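Local coordinates for PFC0360w protein (PDB 3NI8) that probably activates the ATPase of the chaperone Hsp90 in the malaria parasite Plasmodium falciparum, at residues Asn36-Ala41 / His81-Lys86. Sequence-based numbering, arbitrary orientation. Where two conformers were deposited one is given.
Sequences NAFTDA and HKIVEK. With IPA (isopropyl alcohol), chain B.
Phe38, on helix 31-39, and Ile83, on strand 82-89, have the nearest CA atoms of segments 36-41 and 81-86, 8.6 Å apart. No hydrogen bond joins the two segments directly, and most of the 126 Å² buried between them falls on Phe38, Thr39 and Ile83. Phe38 and Ile83 both direct CB across the gap, and their side chains cross at about a right angle. The tip of Ile83 does the touching: CD1 reaches Phe38 CB at 3.5 Å and lies oblique to the ring. With chi1 at 44°, Ile83 CG1 stands between its backbone N and carbonyl carbon, and the extended chi2 of 172° carries CD1 on to the helix. The same methyl meets Thr39 CG2 at 4.0 Å, while Thr39 OG1 is hydrogen-bonded back to Phe35 O. This is consistent with the helix-grip fold of the SRPBCC family, in which a short helix packs on the concave antiparallel sheet, and Phe38 also touches Trp140, Leu145 and Ile148 of the long helix 132-150. Two residues along the strand from Ile83, and facing the helix as it does, Glu85 brings its carboxylate on an extended chain to an isopropyl alcohol, probably from the crystallisation liquor. The alcohol O2 lies 2.6 Å from Glu85 OE2 and 2.7 Å from Phe38 O, within hydrogen-bonding distance of both, so that it bridges helix and strand; it also sits in plane at the ring edge, 3.6 Å from Phe38 CD1.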
loop_
_atom_site.group_PDB
_atom_site.type_symbol
_atom_site.label_atom_id
_atom_site.label_comp_id
_atom_site.label_asym_id
_atom_site.label_seq_id
_atom_site.Cartn_x
_atom_site.Cartn_y
_atom_site.Cartn_z
ATOM N N ASN A 36 -11.312 -0.675 -0.486
ATOM C CA ASN A 36 -11.502 -1.259 0.852
ATOM C C ASN A 36 -10.235 -1.936 1.333
ATOM O O ASN A 36 -9.781 -1.715 2.452
ATOM C CB ASN A 36 -12.650 -2.284 0.877
ATOM C CG ASN A 36 -12.734 -3.046 2.210
ATOM O OD1 ASN A 36 -12.255 -4.180 2.328
ATOM N ND2 ASN A 36 -13.347 -2.423 3.213
ATOM N N ALA A 37 -9.655 -2.746 0.465
ATOM C CA ALA A 37 -8.517 -3.569 0.853
ATOM C C ALA A 37 -7.322 -2.719 1.335
ATOM O O ALA A 37 -6.506 -3.196 2.166
ATOM C CB ALA A 37 -8.093 -4.480 -0.303
ATOM N N PHE A 38 -7.204 -1.488 0.810
ATOM C CA PHE A 38 -6.106 -0.618 1.183
ATOM C C PHE A 38 -6.391 0.242 2.415
ATOM O O PHE A 38 -5.445 0.811 3.000
ATOM C CB PHE A 38 -5.694 0.279 0.021
ATOM C CG PHE A 38 -4.768 -0.384 -0.955
ATOM C CD1 PHE A 38 -3.399 -0.168 -0.884
ATOM C CD2 PHE A 38 -5.271 -1.227 -1.951
ATOM C CE1 PHE A 38 -2.544 -0.796 -1.773
ATOM C CE2 PHE A 38 -4.425 -1.847 -2.847
ATOM C CZ PHE A 38 -3.061 -1.631 -2.769
ATOM N N THR A 39 -7.662 0.334 2.816
ATOM C CA THR A 39 -8.065 1.329 3.805
ATOM C C THR A 39 -8.847 0.781 5.010
ATOM O O THR A 39 -9.280 1.540 5.891
ATOM C CB THR A 39 -8.945 2.409 3.149
ATOM O OG1 THR A 39 -10.085 1.777 2.554
ATOM C CG2 THR A 39 -8.182 3.187 2.082
ATOM N N ASP A 40 -9.056 -0.526 5.035
ATOM C CA ASP A 40 -9.878 -1.156 6.054
ATOM C C ASP A 40 -9.002 -2.042 6.941
ATOM O O ASP A 40 -8.381 -3.017 6.468
ATOM C CB ASP A 40 -10.973 -1.961 5.373
ATOM C CG ASP A 40 -11.862 -2.710 6.342
ATOM O OD1 ASP A 40 -11.385 -3.195 7.401
ATOM O OD2 ASP A 40 -13.061 -2.846 6.005
ATOM N N ALA A 41 -8.971 -1.697 8.228
ATOM C CA ALA A 41 -8.106 -2.360 9.195
ATOM C C ALA A 41 -8.268 -3.886 9.195
ATOM O O ALA A 41 -7.263 -4.620 9.263
ATOM C CB ALA A 41 -8.314 -1.784 10.592
ATOM N N HIS A 81 -11.560 5.839 -6.036
ATOM C CA HIS A 81 -10.639 5.966 -7.167
ATOM C C HIS A 81 -9.154 6.137 -6.816
ATOM O O HIS A 81 -8.287 5.629 -7.533
ATOM C CB HIS A 81 -11.097 7.107 -8.081
ATOM C CG HIS A 81 -12.375 6.818 -8.804
ATOM N ND1 HIS A 81 -13.514 7.580 -8.647
ATOM C CD2 HIS A 81 -12.698 5.834 -9.679
ATOM C CE1 HIS A 81 -14.478 7.086 -9.404
ATOM N NE2 HIS A 81 -14.009 6.023 -10.036
ATOM N N LYS A 82 -8.874 6.842 -5.724
ATOM C CA LYS A 82 -7.493 7.228 -5.368
ATOM C C LYS A 82 -7.298 7.371 -3.861
ATOM O O LYS A 82 -8.194 7.842 -3.122
ATOM C CB LYS A 82 -7.128 8.574 -6.026
ATOM C CG LYS A 82 -5.742 8.711 -6.628
ATOM C CD LYS A 82 -5.356 10.194 -6.759
ATOM C CE LYS A 82 -4.566 10.527 -8.034
ATOM N NZ LYS A 82 -3.354 11.462 -7.804
ATOM N N ILE A 83 -6.115 6.965 -3.415
ATOM C CA ILE A 83 -5.590 7.333 -2.107
ATOM C C ILE A 83 -4.135 7.776 -2.271
ATOM O O ILE A 83 -3.473 7.385 -3.210
ATOM C CB ILE A 83 -5.731 6.206 -1.037
ATOM C CG1 ILE A 83 -5.333 4.848 -1.604
ATOM C CG2 ILE A 83 -7.140 6.132 -0.524
ATOM C CD1 ILE A 83 -5.274 3.746 -0.563
ATOM N N VAL A 84 -3.687 8.649 -1.377
ATOM C CA VAL A 84 -2.293 9.102 -1.299
ATOM C C VAL A 84 -1.871 9.038 0.167
ATOM O O VAL A 84 -2.649 9.377 1.066
ATOM C CB VAL A 84 -2.106 10.555 -1.829
ATOM C CG1 VAL A 84 -0.608 10.927 -1.852
ATOM C CG2 VAL A 84 -2.735 10.725 -3.216
ATOM N N GLU A 85 -0.636 8.619 0.401
ATOM C CA GLU A 85 -0.135 8.399 1.767
ATOM C C GLU A 85 1.272 8.923 1.923
ATOM O O GLU A 85 2.045 8.857 0.974
ATOM C CB GLU A 85 -0.099 6.893 2.083
ATOM C CG GLU A 85 -1.462 6.216 1.956
ATOM C CD GLU A 85 -1.390 4.710 2.020
ATOM O OE1 GLU A 85 -0.283 4.124 2.060
ATOM O OE2 GLU A 85 -2.466 4.103 2.012
ATOM N N LYS A 86 1.587 9.440 3.116
ATOM C CA LYS A 86 2.964 9.372 3.650
ATOM C C LYS A 86 3.140 7.939 4.176
ATOM O O LYS A 86 2.201 7.358 4.712
ATOM C CB LYS A 86 3.184 10.355 4.798
ATOM C CG LYS A 86 2.765 11.806 4.523
ATOM C CD LYS A 86 3.840 12.808 4.988
ATOM C CE LYS A 86 3.948 12.888 6.508
ATOM N NZ LYS A 86 2.660 13.409 7.052
HETATM C C1 IPA B . -2.689 1.285 4.568
HETATM C C2 IPA B . -2.026 1.403 3.191
HETATM C C3 IPA B . -1.080 0.262 2.813
HETATM O O2 IPA B . -3.011 1.590 2.207
#